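Local coordinates for glutamine aminotransferase class-II domain protein (Ruegeria pomeroyi, PDB 3MDN) that probably acts as a class-II glutamine amidotransferase of the Ntn-hydrolase clan, releasing ammonia from glutamine for transfer to an acceptor, at residues A8-P13 against S81-S86; F15-I20 against V75-R80; G47-D52 against R108-H113; P57-D62 against P103-R108; P241-T246 against E254-P259. One frame throughout, in Å; residues are numbered along the deposited sequence.

Interaction 1. Residues A8-P13 against S81-S86; sequences AYHGTP and SGLFLS
Two glycines face each other where the antiparallel pairing of Ala8-His10 with Leu83-Leu85 runs out and both chains turn a corner: Gly11 N donates to Gly82 O at 2.9 Å. A CB on Gly82 would run into Gly11 O, and Pro13 CA lies 3.3 Å from Ser81 O. Strands 6-10 and 84-87 are neighbours in the antiparallel sheet that also holds 47-51, and in it Tyr9 and Phe84 form a hydrogen-bonded pair, Tyr9 N reaching Phe84 O at 2.9 Å and Phe84 N reaching Tyr9 O at 3.1 Å. CG of Phe84 sits between its backbone N and carbonyl carbon (chi1 62°), and Tyr9 CB lies over one face of the ring, 4.0 Å from the centroid, in a CH-pi contact. The phenol runs on to the corner, where Tyr9 OH donates in plane to a lone pair of Thr12 O at 2.7 Å. On the sheet's other face, His10 CD2 meets Leu83 CD1 at 3.6 Å, while His10 NE2 bonds to Gln195 O. An alanine in place of Tyr9 would probably leave Thr12 O without its phenol donor and the corner freer to move. Backbone bonds and a buried tyrosine's hydroxyl thus hold the strand ending.

Interaction 2. Residues F15-I20 against V75-R80; sequences FLEDVI and VAHHVR
A loop-to-helix contact at a subunit interface joins the end of strand 13-15 and the turn after it, residues 15-20, to the C-terminal end of helix 70-78 and the residues leaving it. At its start Phe15 and Arg80 form a non-hydrogen-bonded antiparallel pair in the small two-stranded sheet of 13-15 and 80-81. Their side chains lie side by side and point the same way, with Arg80 CG over one face of the Phe15 ring, 3.9 Å from its centroid, in a CH-pi contact. Ring and guanidinium planes are only 12° apart. Two backbone amides of the turn bond to carbonyls in and just after the helix: Leu16 N donates to Val79 O at 3.1 Å, and Glu17 N to Ala76 O at 2.9 Å from above the carbonyl plane. Leu16 CB rests against Ala76 CB at 4.1 Å, and its CD1 reaches Val75 CG1, while Ile20 CD1 touches Ala76 CB. Arg54 of the second subunit adds a salt bridge to Glu17, a hydrogen bond to His77 O and a cation-pi contact with Phe15. Glu17 CG sits between its backbone N and carbonyl carbon (chi1 68°), and the chain beyond CG is extended. The carboxylate also serves its own chain: His77 ND1 donates to Glu17 OE2 at 2.8 Å, with the oxygen near the imidazole plane and the nitrogen above the carboxylate plane.

Interaction 3. Residues G47-D52 against R108-H113; sequences GVAWYD and RWCFMH
Tyr51 OH donates to Arg108 O at 2.6 Å, a short bond that reaches from one beta sheet to the other. Strands 47-51 and 109-113 belong to the two facing antiparallel sheets of the core, an arrangement consistent with the sandwiched sheets of the Ntn-hydrolase fold. With axes 8.4 Å apart at closest approach and directions at 149°, the strands are too far apart for backbone pairing, and side chains from 47-51 make the reach. CG of Tyr51 is anti to its own carbonyl carbon (chi1 -63°), and the phenol extends across until Arg108 O lies at the ring edge, in its plane. The hydroxyl is tilted 19° out of the plane of that carbonyl. Ser192 O is a further, weak partner of the same hydroxyl, so the phenol tip lies near backbone oxygens of Arg108, just before strand 109-114, and of Ser192. The guanidinium of Arg108 plays no part here and bonds instead to Asp193 O. Beside the phenol, Cys110 projects toward strand 47-51 and makes an oblique sulfur-aromatic contact, its SG 5.0 Å from the centroid of the Tyr51 ring. Leu85, from the strand next to 47-51, also covers Cys110. The same sulfur, SG of Cys110, is 3.9 Å from Ala49 CB.

Interaction 4. Residues P57-D62 against P103-R108; sequences PGLYRD and PFAARR
The guanidinium of Arg61 and the ring of Phe104 meet with their planes 82° apart, the two side chains crossing at about a right angle. Phe104 CD1 and CE1 lie at the edge of the guanidinium, near its plane, with CD1 3.6 Å from Arg61 NH1; relative to the ring, that nitrogen approaches obliquely. CG of Arg61 lies between its backbone N and carbonyl carbon (chi1 41°), and the chain then extends from CG to NE, carrying the group across to Pro103, where NH1 is 3.2 Å from Pro103 O. The same nitrogen makes a weak hydrogen bond to Cys101 O. These residues join strand 58-61, an edge strand, within this chain, of one antiparallel sheet, to strand 104-106 of the second, so the contact bridges two layers, consistent with the two-sheet core of Ntn hydrolases, without backbone pairing between its segments. Leu59, Pro57, Pro103 and Ala105 supply the apolar part of the contact. Leu59 spreads its two methyls: CD1 is 4.2 Å from Pro103 CD, sliding past that ring in the opposite direction, while CD2 is 4.1 Å from Ala105 CB. Pro103 follows a cis peptide bond. The same CB of Ala105 meets Pro57 CG at 4.0 Å, and Pro57 CD rests 3.6 Å from Arg107 O.

Interaction 5. Residues P241-T246 against E254-P259; sequences PGRMLT and ERDFAP
Arg243 leaves strand 243-246 with its CB near Arg255 O, 4.0 Å away, and its chain then bends at chi2 (-69°) and again at chi3 (-86°), folding back over the neighbouring strand. CG passes Glu254 OE1, and CD approaches both Asp256 OD1 and Arg255 O. From NE outward the contacts are ionic. NE donates to Glu254 OE1 at 2.9 Å, nearly in line with the C-O bond, and NH2 reaches the same oxygen at 3.1 Å from above the carboxylate plane, a side-on grip of one atom by two nitrogens. NH1 turns to Asp256 OD1 at 2.7 Å. One face of the guanidinium lies over the backbone of Glu254 and Arg255, with Arg255 N beneath its centre. The two strands form an antiparallel beta hairpin at the edge of the sheet of strands 185-192, 197-203 and 243-248, where Met244 N bonds to Arg255 O at 2.8 Å. At the start of the hairpin, Gly242 and Arg243 both face Arg201 in a G1 beta bulge; the backbone angles of Gly242 call for glycine. An alanine at Arg243 would probably leave the carboxylates of Glu254 and Asp256 without the positive charge that joins them. Glu254 OE2 is held separately by Tyr213 OH. Phe257 N donates to Gly242 O at 2.9 Å from above the carbonyl plane.

Interactions 1, 3 and 4 lie in the facing sheets of the core: strands 6-10, 84-87, 47-51 and 58-61 are neighbours in one sheet, and 104-106 and 109-114 in the other. Interactions 3 and 4 share Arg108, lie about 5 Å apart between centres, and join the two layers, interaction 4 nested within the loop of interaction 3. Interaction 2, nested within interaction 1 about 10 Å from its centre, meets the second subunit, as does interaction 4. The segments of interactions 1 and 3 alternate along the chain, so distant stretches interlock across the two sheets. Interaction 5 comes last, about 29 Å from interaction 2 between centres, its hairpin ending the sheet that holds 109-114.

Interaction 1. Residues A8-P13 against S81-S86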
# COMPACT_ATOMS: atom_id res chain seq x y z
N ALA D 8 10.78 15.56 16.86
CA ALA D 8 9.65 15.89 17.73
C ALA D 8 9.53 17.39 17.93
O ALA D 8 10.53 18.12 17.87
CB ALA D 8 9.77 15.17 19.09
N TYR D 9 8.32 17.86 18.20
CA TYR D 9 8.08 19.28 18.31
C TYR D 9 7.12 19.61 19.45
O TYR D 9 6.15 18.90 19.66
CB TYR D 9 7.60 19.85 16.98
CG TYR D 9 7.32 21.33 17.03
CD1 TYR D 9 8.35 22.26 16.92
CD2 TYR D 9 6.01 21.82 17.19
CE1 TYR D 9 8.11 23.65 16.97
CE2 TYR D 9 5.76 23.21 17.26
CZ TYR D 9 6.83 24.11 17.16
OH TYR D 9 6.61 25.46 17.19
N HIS D 10 7.42 20.68 20.18
CA HIS D 10 6.57 21.16 21.27
C HIS D 10 6.62 22.72 21.31
O HIS D 10 7.68 23.31 21.58
CB HIS D 10 7.05 20.54 22.58
CG HIS D 10 6.17 20.81 23.76
ND1 HIS D 10 5.98 22.08 24.27
CD2 HIS D 10 5.48 19.98 24.58
CE1 HIS D 10 5.17 22.02 25.31
NE2 HIS D 10 4.84 20.76 25.51
N GLY D 11 5.50 23.37 20.99
CA GLY D 11 5.40 24.83 21.00
C GLY D 11 4.19 25.36 20.23
O GLY D 11 3.15 24.69 20.10
N THR D 12 4.30 26.59 19.72
CA THR D 12 3.26 27.15 18.86
C THR D 12 2.98 26.23 17.65
O THR D 12 3.93 25.76 17.03
CB THR D 12 3.70 28.53 18.35
OG1 THR D 12 3.91 29.37 19.48
CG2 THR D 12 2.65 29.17 17.48
N PRO D 13 1.69 25.98 17.31
CA PRO D 13 1.44 25.02 16.25
C PRO D 13 2.09 25.37 14.91
O PRO D 13 2.02 26.52 14.48
CB PRO D 13 -0.11 24.98 16.13
CG PRO D 13 -0.61 25.42 17.48
CD PRO D 13 0.44 26.46 17.93
N SER D 81 0.10 21.29 14.25
CA SER D 81 0.11 20.78 15.62
C SER D 81 1.21 21.46 16.44
O SER D 81 2.25 21.86 15.92
CB SER D 81 0.25 19.25 15.64
OG SER D 81 0.33 18.76 16.98
N GLY D 82 0.94 21.60 17.73
CA GLY D 82 1.87 22.19 18.66
C GLY D 82 2.60 21.10 19.42
O GLY D 82 3.47 21.40 20.24
N LEU D 83 2.28 19.83 19.14
CA LEU D 83 2.98 18.73 19.79
C LEU D 83 2.89 17.50 18.94
O LEU D 83 1.80 16.91 18.79
CB LEU D 83 2.40 18.43 21.19
CG LEU D 83 3.43 17.96 22.24
CD1 LEU D 83 2.77 17.81 23.63
CD2 LEU D 83 4.18 16.67 21.88
N PHE D 84 4.01 17.11 18.34
CA PHE D 84 3.99 15.91 17.52
C PHE D 84 5.33 15.17 17.47
O PHE D 84 6.35 15.74 17.83
CB PHE D 84 3.45 16.21 16.12
CG PHE D 84 4.28 17.19 15.32
CD1 PHE D 84 5.23 16.74 14.43
CD2 PHE D 84 4.06 18.56 15.43
CE1 PHE D 84 5.96 17.65 13.68
CE2 PHE D 84 4.77 19.47 14.68
CZ PHE D 84 5.73 19.02 13.81
N LEU D 85 5.29 13.92 16.98
CA LEU D 85 6.45 13.03 16.91
C LEU D 85 6.43 12.44 15.51
O LEU D 85 5.36 11.98 15.08
CB LEU D 85 6.28 11.90 17.95
CG LEU D 85 6.76 12.11 19.41
CD1 LEU D 85 6.09 13.28 20.07
CD2 LEU D 85 6.50 10.80 20.19
N SER D 86 7.57 12.41 14.81
CA SER D 86 7.68 11.79 13.49
C SER D 86 8.99 11.04 13.27
O SER D 86 10.01 11.43 13.85
CB SER D 86 7.41 12.79 12.38
OG SER D 86 8.13 13.97 12.57

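Interaction 2. Residues F15-I20 against V75-R80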
# COMPACT_ATOMS: atom_id res chain seq x y z
N PHE D 15 2.78 23.48 10.69
CA PHE D 15 2.49 22.39 9.80
C PHE D 15 3.49 21.26 10.00
O PHE D 15 4.70 21.49 10.13
CB PHE D 15 2.50 22.86 8.34
CG PHE D 15 1.45 23.89 8.01
CD1 PHE D 15 0.13 23.51 7.76
CD2 PHE D 15 1.78 25.25 7.93
CE1 PHE D 15 -0.86 24.46 7.45
CE2 PHE D 15 0.82 26.21 7.63
CZ PHE D 15 -0.52 25.81 7.38
N LEU D 16 3.00 20.03 10.02
CA LEU D 16 3.88 18.90 10.34
C LEU D 16 5.12 18.93 9.44
O LEU D 16 6.24 18.73 9.91
CB LEU D 16 3.15 17.56 10.25
CG LEU D 16 1.80 17.42 10.96
CD1 LEU D 16 1.28 15.98 10.85
CD2 LEU D 16 1.82 17.85 12.43
N GLU D 17 4.91 19.22 8.16
CA GLU D 17 6.00 19.29 7.20
C GLU D 17 7.15 20.24 7.60
O GLU D 17 8.28 20.01 7.22
CB GLU D 17 5.49 19.64 5.80
CG GLU D 17 4.95 21.05 5.65
CD GLU D 17 4.54 21.38 4.22
OE1 GLU D 17 4.65 20.49 3.35
OE2 GLU D 17 4.07 22.52 3.96
N ASP D 18 6.84 21.30 8.36
CA ASP D 18 7.83 22.35 8.68
C ASP D 18 8.93 21.84 9.61
O ASP D 18 9.95 22.50 9.82
CB ASP D 18 7.14 23.59 9.25
CG ASP D 18 6.24 24.28 8.23
OD1 ASP D 18 6.35 23.93 7.03
OD2 ASP D 18 5.42 25.17 8.61
N VAL D 19 8.69 20.64 10.16
CA VAL D 19 9.71 19.84 10.82
C VAL D 19 10.08 18.62 9.96
O VAL D 19 11.26 18.31 9.77
CB VAL D 19 9.18 19.34 12.15
CG1 VAL D 19 9.63 17.89 12.39
CG2 VAL D 19 9.59 20.28 13.25
N ILE D 20 9.05 17.94 9.43
CA ILE D 20 9.18 16.58 8.89
C ILE D 20 10.17 16.45 7.73
O ILE D 20 9.80 16.47 6.56
CB ILE D 20 7.78 16.00 8.53
CG1 ILE D 20 7.02 15.69 9.83
CG2 ILE D 20 7.90 14.76 7.64
CD1 ILE D 20 5.67 14.97 9.63
N VAL D 75 -1.30 15.31 4.37
CA VAL D 75 -1.51 15.52 5.80
C VAL D 75 -0.43 16.45 6.40
O VAL D 75 -0.73 17.44 7.09
CB VAL D 75 -1.50 14.18 6.57
CG1 VAL D 75 -1.36 14.42 8.09
CG2 VAL D 75 -2.73 13.37 6.27
N ALA D 76 0.83 16.12 6.12
CA ALA D 76 1.94 16.91 6.66
C ALA D 76 1.90 18.33 6.11
O ALA D 76 2.32 19.26 6.78
CB ALA D 76 3.28 16.23 6.37
N HIS D 77 1.35 18.51 4.91
CA HIS D 77 1.22 19.85 4.31
C HIS D 77 0.04 20.64 4.89
O HIS D 77 -0.01 21.85 4.77
CB HIS D 77 1.08 19.73 2.77
CG HIS D 77 1.00 21.04 2.04
ND1 HIS D 77 2.00 21.98 2.08
CD2 HIS D 77 0.09 21.52 1.16
CE1 HIS D 77 1.68 23.01 1.32
NE2 HIS D 77 0.52 22.75 0.74
N HIS D 78 -0.92 19.96 5.50
CA HIS D 78 -2.22 20.60 5.79
C HIS D 78 -2.59 20.67 7.25
O HIS D 78 -3.31 21.57 7.64
CB HIS D 78 -3.37 19.96 4.99
CG HIS D 78 -3.52 20.52 3.61
ND1 HIS D 78 -2.98 19.91 2.49
CD2 HIS D 78 -4.09 21.66 3.18
CE1 HIS D 78 -3.22 20.66 1.44
NE2 HIS D 78 -3.90 21.72 1.82
N VAL D 79 -2.12 19.70 8.03
CA VAL D 79 -2.36 19.64 9.46
C VAL D 79 -1.30 20.42 10.28
O VAL D 79 -0.09 20.26 10.08
CB VAL D 79 -2.35 18.16 9.94
CG1 VAL D 79 -2.55 18.07 11.46
CG2 VAL D 79 -3.40 17.33 9.19
N ARG D 80 -1.79 21.23 11.21
CA ARG D 80 -0.96 21.96 12.16
C ARG D 80 -1.04 21.36 13.56
O ARG D 80 -2.11 20.96 14.00
CB ARG D 80 -1.42 23.40 12.23
CG ARG D 80 -0.63 24.33 11.35
CD ARG D 80 -1.32 25.67 11.29
NE ARG D 80 -2.77 25.49 11.19
CZ ARG D 80 -3.62 26.46 10.87
NH1 ARG D 80 -3.17 27.67 10.58
NH2 ARG D 80 -4.92 26.21 10.83

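Interaction 3. Residues G47-D52 against R108-H113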
# COMPACT_ATOMS: atom_id res chain seq x y z
N GLY D 47 5.95 7.62 9.73
CA GLY D 47 5.03 7.67 10.83
C GLY D 47 5.01 9.02 11.51
O GLY D 47 6.05 9.65 11.72
N VAL D 48 3.81 9.48 11.85
CA VAL D 48 3.67 10.70 12.62
C VAL D 48 2.57 10.48 13.65
O VAL D 48 1.56 9.84 13.36
CB VAL D 48 3.39 11.96 11.73
CG1 VAL D 48 2.07 11.84 11.00
CG2 VAL D 48 3.40 13.22 12.58
N ALA D 49 2.82 10.96 14.86
CA ALA D 49 1.82 11.04 15.91
C ALA D 49 1.63 12.52 16.26
O ALA D 49 2.61 13.20 16.51
CB ALA D 49 2.27 10.23 17.16
N TRP D 50 0.39 13.03 16.27
CA TRP D 50 0.23 14.47 16.55
C TRP D 50 -0.99 14.73 17.43
O TRP D 50 -1.98 14.00 17.37
CB TRP D 50 0.15 15.30 15.24
CG TRP D 50 -1.23 15.28 14.58
CD1 TRP D 50 -2.22 16.20 14.72
CD2 TRP D 50 -1.74 14.28 13.70
NE1 TRP D 50 -3.33 15.83 14.00
CE2 TRP D 50 -3.06 14.66 13.35
CE3 TRP D 50 -1.22 13.09 13.18
CZ2 TRP D 50 -3.86 13.90 12.48
CZ3 TRP D 50 -2.03 12.32 12.31
CH2 TRP D 50 -3.32 12.73 11.98
N TYR D 51 -0.93 15.80 18.22
CA TYR D 51 -2.05 16.21 19.05
C TYR D 51 -2.65 17.47 18.45
O TYR D 51 -1.94 18.41 18.06
CB TYR D 51 -1.62 16.52 20.51
CG TYR D 51 -1.07 15.31 21.23
CD1 TYR D 51 0.29 15.02 21.19
CD2 TYR D 51 -1.91 14.46 21.95
CE1 TYR D 51 0.80 13.89 21.83
CE2 TYR D 51 -1.41 13.35 22.60
CZ TYR D 51 -0.06 13.07 22.54
OH TYR D 51 0.45 11.96 23.15
N ASP D 52 -3.95 17.54 18.49
CA ASP D 52 -4.65 18.66 17.92
C ASP D 52 -5.86 18.84 18.80
O ASP D 52 -5.78 19.45 19.86
CB ASP D 52 -5.07 18.33 16.48
CG ASP D 52 -5.64 19.55 15.72
OD1 ASP D 52 -5.66 20.67 16.30
OD2 ASP D 52 -6.05 19.39 14.56
N ARG D 108 -3.60 8.36 26.07
CA ARG D 108 -3.09 9.73 25.79
C ARG D 108 -1.63 9.80 25.29
O ARG D 108 -1.16 10.89 24.85
CB ARG D 108 -3.22 10.65 27.02
CG ARG D 108 -4.64 10.94 27.57
CD ARG D 108 -4.57 11.82 28.86
NE ARG D 108 -3.59 12.90 28.70
CZ ARG D 108 -3.17 13.74 29.66
NH1 ARG D 108 -3.63 13.64 30.90
NH2 ARG D 108 -2.27 14.68 29.36
N TRP D 109 -0.92 8.67 25.36
CA TRP D 109 0.55 8.65 25.20
C TRP D 109 0.99 8.15 23.82
O TRP D 109 0.31 7.32 23.22
CB TRP D 109 1.18 7.75 26.26
CG TRP D 109 1.09 8.31 27.62
CD1 TRP D 109 0.03 8.27 28.48
CD2 TRP D 109 2.13 9.04 28.30
NE1 TRP D 109 0.35 8.92 29.67
CE2 TRP D 109 1.64 9.40 29.58
CE3 TRP D 109 3.42 9.44 27.94
CZ2 TRP D 109 2.39 10.13 30.50
CZ3 TRP D 109 4.17 10.16 28.85
CH2 TRP D 109 3.66 10.50 30.12
N CYS D 110 2.11 8.68 23.34
CA CYS D 110 2.73 8.14 22.13
C CYS D 110 4.20 8.08 22.36
O CYS D 110 4.70 8.69 23.30
CB CYS D 110 2.41 8.98 20.89
SG CYS D 110 2.86 10.71 20.99
N PHE D 111 4.91 7.36 21.50
CA PHE D 111 6.26 6.93 21.84
C PHE D 111 6.98 6.46 20.59
O PHE D 111 6.39 5.81 19.74
CB PHE D 111 6.12 5.77 22.85
CG PHE D 111 7.42 5.20 23.34
CD1 PHE D 111 8.08 4.22 22.61
CD2 PHE D 111 7.95 5.61 24.55
CE1 PHE D 111 9.27 3.69 23.07
CE2 PHE D 111 9.14 5.08 25.03
CZ PHE D 111 9.80 4.12 24.28
N MSE D 112 8.24 6.82 20.46
CA MSE D 112 9.10 6.29 19.41
C MSE D 112 10.54 6.12 19.91
O MSE D 112 10.96 6.79 20.86
CB MSE D 112 9.05 7.15 18.15
CG MSE D 112 9.44 8.58 18.33
SE MSE D 112 9.26 9.50 16.62
CE MSE D 112 9.80 11.27 17.33
N HIS D 113 11.27 5.20 19.29
CA HIS D 113 12.51 4.71 19.83
C HIS D 113 13.43 4.40 18.65
O HIS D 113 13.02 3.83 17.66
CB HIS D 113 12.23 3.45 20.68
CG HIS D 113 13.39 2.51 20.81
ND1 HIS D 113 14.49 2.77 21.61
CD2 HIS D 113 13.61 1.28 20.28
CE1 HIS D 113 15.34 1.76 21.54
NE2 HIS D 113 14.83 0.84 20.74

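Interaction 4. Residues P57-D62 against P103-R108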
# COMPACT_ATOMS: atom_id res chain seq x y z
N PRO D 57 -3.65 11.14 20.58
CA PRO D 57 -2.95 11.69 19.42
C PRO D 57 -3.51 11.10 18.13
O PRO D 57 -3.91 9.96 18.12
CB PRO D 57 -1.49 11.25 19.67
CG PRO D 57 -1.66 9.91 20.46
CD PRO D 57 -2.88 10.11 21.30
N GLY D 58 -3.55 11.87 17.05
CA GLY D 58 -3.73 11.26 15.72
C GLY D 58 -2.48 10.44 15.41
O GLY D 58 -1.38 10.83 15.78
N LEU D 59 -2.65 9.31 14.75
CA LEU D 59 -1.53 8.44 14.38
C LEU D 59 -1.57 8.03 12.88
O LEU D 59 -2.55 7.49 12.40
CB LEU D 59 -1.55 7.19 15.27
CG LEU D 59 -0.38 6.23 15.13
CD1 LEU D 59 0.95 6.91 15.55
CD2 LEU D 59 -0.62 4.96 15.95
N TYR D 60 -0.51 8.34 12.13
CA TYR D 60 -0.43 7.99 10.72
C TYR D 60 0.86 7.22 10.51
O TYR D 60 1.94 7.71 10.84
CB TYR D 60 -0.46 9.23 9.79
CG TYR D 60 -0.49 8.89 8.30
CD1 TYR D 60 0.55 8.17 7.70
CD2 TYR D 60 -1.56 9.27 7.49
CE1 TYR D 60 0.53 7.84 6.35
CE2 TYR D 60 -1.59 8.95 6.13
CZ TYR D 60 -0.54 8.24 5.57
OH TYR D 60 -0.56 7.90 4.23
N ARG D 61 0.75 6.02 9.97
CA ARG D 61 1.91 5.20 9.64
C ARG D 61 1.65 4.21 8.50
O ARG D 61 0.60 3.59 8.40
CB ARG D 61 2.43 4.47 10.87
CG ARG D 61 1.37 3.90 11.76
CD ARG D 61 1.97 3.43 13.07
NE ARG D 61 1.15 2.36 13.62
CZ ARG D 61 1.54 1.50 14.56
NH1 ARG D 61 2.75 1.56 15.07
NH2 ARG D 61 0.68 0.56 14.97
N ASP D 62 2.66 4.08 7.65
CA ASP D 62 2.56 3.28 6.47
C ASP D 62 3.98 2.85 6.16
O ASP D 62 4.91 3.34 6.79
CB ASP D 62 2.03 4.15 5.33
CG ASP D 62 1.09 3.40 4.44
OD1 ASP D 62 1.25 2.17 4.32
OD2 ASP D 62 0.18 4.05 3.87
N PRO D 103 5.55 6.14 15.30
CA PRO D 103 5.33 6.02 16.73
C PRO D 103 4.30 4.94 17.04
O PRO D 103 3.65 4.42 16.13
CB PRO D 103 4.77 7.40 17.11
CG PRO D 103 5.10 8.29 15.96
CD PRO D 103 5.00 7.40 14.78
N PHE D 104 4.25 4.58 18.32
CA PHE D 104 3.23 3.76 18.94
C PHE D 104 2.35 4.67 19.81
O PHE D 104 2.77 5.75 20.22
CB PHE D 104 3.88 2.65 19.77
CG PHE D 104 4.79 1.74 18.96
CD1 PHE D 104 4.24 0.70 18.19
CD2 PHE D 104 6.17 1.94 18.92
CE1 PHE D 104 5.06 -0.13 17.42
CE2 PHE D 104 6.99 1.11 18.17
CZ PHE D 104 6.43 0.07 17.42
N ALA D 105 1.11 4.29 20.04
CA ALA D 105 0.22 5.14 20.82
C ALA D 105 -0.71 4.24 21.59
O ALA D 105 -1.13 3.20 21.09
CB ALA D 105 -0.60 6.06 19.89
N ALA D 106 -1.04 4.65 22.81
CA ALA D 106 -2.05 3.95 23.58
C ALA D 106 -2.58 4.98 24.58
O ALA D 106 -1.79 5.65 25.24
CB ALA D 106 -1.45 2.74 24.29
N ARG D 107 -3.90 5.12 24.64
CA ARG D 107 -4.53 6.15 25.46
C ARG D 107 -4.03 7.56 25.09
O ARG D 107 -4.03 7.90 23.92
CB ARG D 107 -4.29 5.86 26.94
CG ARG D 107 -4.91 4.54 27.35
CD ARG D 107 -4.54 4.17 28.76
NE ARG D 107 -5.09 2.85 29.04
CZ ARG D 107 -5.02 2.25 30.22
NH1 ARG D 107 -4.41 2.86 31.24
NH2 ARG D 107 -5.56 1.04 30.37
N ARG D 108 -3.60 8.36 26.07
CA ARG D 108 -3.09 9.73 25.79
C ARG D 108 -1.63 9.80 25.29
O ARG D 108 -1.16 10.89 24.85
CB ARG D 108 -3.22 10.65 27.02
CG ARG D 108 -4.64 10.94 27.57
CD ARG D 108 -4.57 11.82 28.86
NE ARG D 108 -3.59 12.90 28.70
CZ ARG D 108 -3.17 13.74 29.66
NH1 ARG D 108 -3.63 13.64 30.90
NH2 ARG D 108 -2.27 14.68 29.36

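Interaction 5. Residues P241-T246 against E254-P259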
# COMPACT_ATOMS: atom_id res chain seq x y z
N PRO D 241 24.24 11.03 26.76
CA PRO D 241 23.77 9.72 27.21
C PRO D 241 23.58 9.73 28.73
O PRO D 241 24.30 10.43 29.41
CB PRO D 241 24.93 8.77 26.86
CG PRO D 241 25.86 9.53 26.02
CD PRO D 241 25.62 11.00 26.25
N GLY D 242 22.60 8.99 29.26
CA GLY D 242 22.38 8.98 30.72
C GLY D 242 21.56 10.17 31.19
O GLY D 242 21.65 10.57 32.36
N ARG D 243 20.75 10.73 30.29
CA ARG D 243 20.00 11.99 30.54
C ARG D 243 18.57 11.92 30.01
O ARG D 243 18.32 11.23 29.03
CB ARG D 243 20.70 13.20 29.87
CG ARG D 243 22.10 13.50 30.35
CD ARG D 243 22.10 14.04 31.79
NE ARG D 243 21.91 15.49 31.81
CZ ARG D 243 21.87 16.23 32.90
NH1 ARG D 243 21.98 15.68 34.09
NH2 ARG D 243 21.71 17.54 32.80
N MSE D 244 17.66 12.65 30.64
CA MSE D 244 16.27 12.77 30.18
C MSE D 244 15.86 14.24 30.09
O MSE D 244 16.11 15.03 31.01
CB MSE D 244 15.29 12.02 31.11
CG MSE D 244 13.80 12.25 30.75
SE MSE D 244 12.54 10.98 31.62
CE MSE D 244 13.34 9.39 30.92
N LEU D 245 15.23 14.58 28.98
CA LEU D 245 14.85 15.94 28.70
C LEU D 245 13.34 16.04 28.89
O LEU D 245 12.60 15.13 28.48
CB LEU D 245 15.19 16.25 27.25
CG LEU D 245 14.78 17.60 26.66
CD1 LEU D 245 15.65 18.72 27.31
CD2 LEU D 245 14.92 17.59 25.12
N THR D 246 12.88 17.13 29.47
CA THR D 246 11.45 17.34 29.68
C THR D 246 11.14 18.74 29.16
O THR D 246 11.78 19.71 29.59
CB THR D 246 11.10 17.25 31.19
OG1 THR D 246 11.30 15.91 31.68
CG2 THR D 246 9.64 17.72 31.46
N GLU D 254 16.73 19.30 31.87
CA GLU D 254 17.36 17.99 31.85
C GLU D 254 17.54 17.43 33.25
O GLU D 254 17.59 18.18 34.22
CB GLU D 254 18.75 18.06 31.21
CG GLU D 254 18.77 18.14 29.69
CD GLU D 254 20.21 18.08 29.15
OE1 GLU D 254 21.05 17.39 29.76
OE2 GLU D 254 20.48 18.72 28.12
N ARG D 255 17.72 16.11 33.33
CA ARG D 255 17.71 15.37 34.58
C ARG D 255 18.53 14.11 34.32
O ARG D 255 18.51 13.59 33.19
CB ARG D 255 16.27 14.96 34.82
CG ARG D 255 15.70 15.19 36.17
CD ARG D 255 14.23 14.74 36.09
NE ARG D 255 13.99 13.67 37.06
CZ ARG D 255 12.80 13.18 37.40
NH1 ARG D 255 11.68 13.65 36.85
NH2 ARG D 255 12.74 12.22 38.30
N ASP D 256 19.22 13.58 35.33
CA ASP D 256 19.98 12.33 35.18
C ASP D 256 19.02 11.18 34.94
O ASP D 256 17.87 11.20 35.41
CB ASP D 256 20.89 12.01 36.40
CG ASP D 256 22.13 12.93 36.51
OD1 ASP D 256 22.60 13.48 35.48
OD2 ASP D 256 22.66 13.08 37.64
N PHE D 257 19.47 10.18 34.19
CA PHE D 257 18.61 9.07 33.83
C PHE D 257 19.44 7.81 33.70
O PHE D 257 20.34 7.72 32.87
CB PHE D 257 17.87 9.36 32.51
CG PHE D 257 17.00 8.22 32.03
CD1 PHE D 257 15.75 8.00 32.59
CD2 PHE D 257 17.45 7.34 31.04
CE1 PHE D 257 14.93 6.95 32.17
CE2 PHE D 257 16.64 6.28 30.61
CZ PHE D 257 15.37 6.08 31.18
N ALA D 258 19.16 6.83 34.54
CA ALA D 258 19.83 5.54 34.43
C ALA D 258 18.80 4.46 34.71
O ALA D 258 17.85 4.74 35.43
CB ALA D 258 21.01 5.46 35.42
N PRO D 259 18.96 3.25 34.13
CA PRO D 259 18.01 2.16 34.42
C PRO D 259 17.85 1.96 35.93
O PRO D 259 18.81 2.13 36.67
CB PRO D 259 18.66 0.91 33.80
CG PRO D 259 19.74 1.41 32.91
CD PRO D 259 20.17 2.75 33.45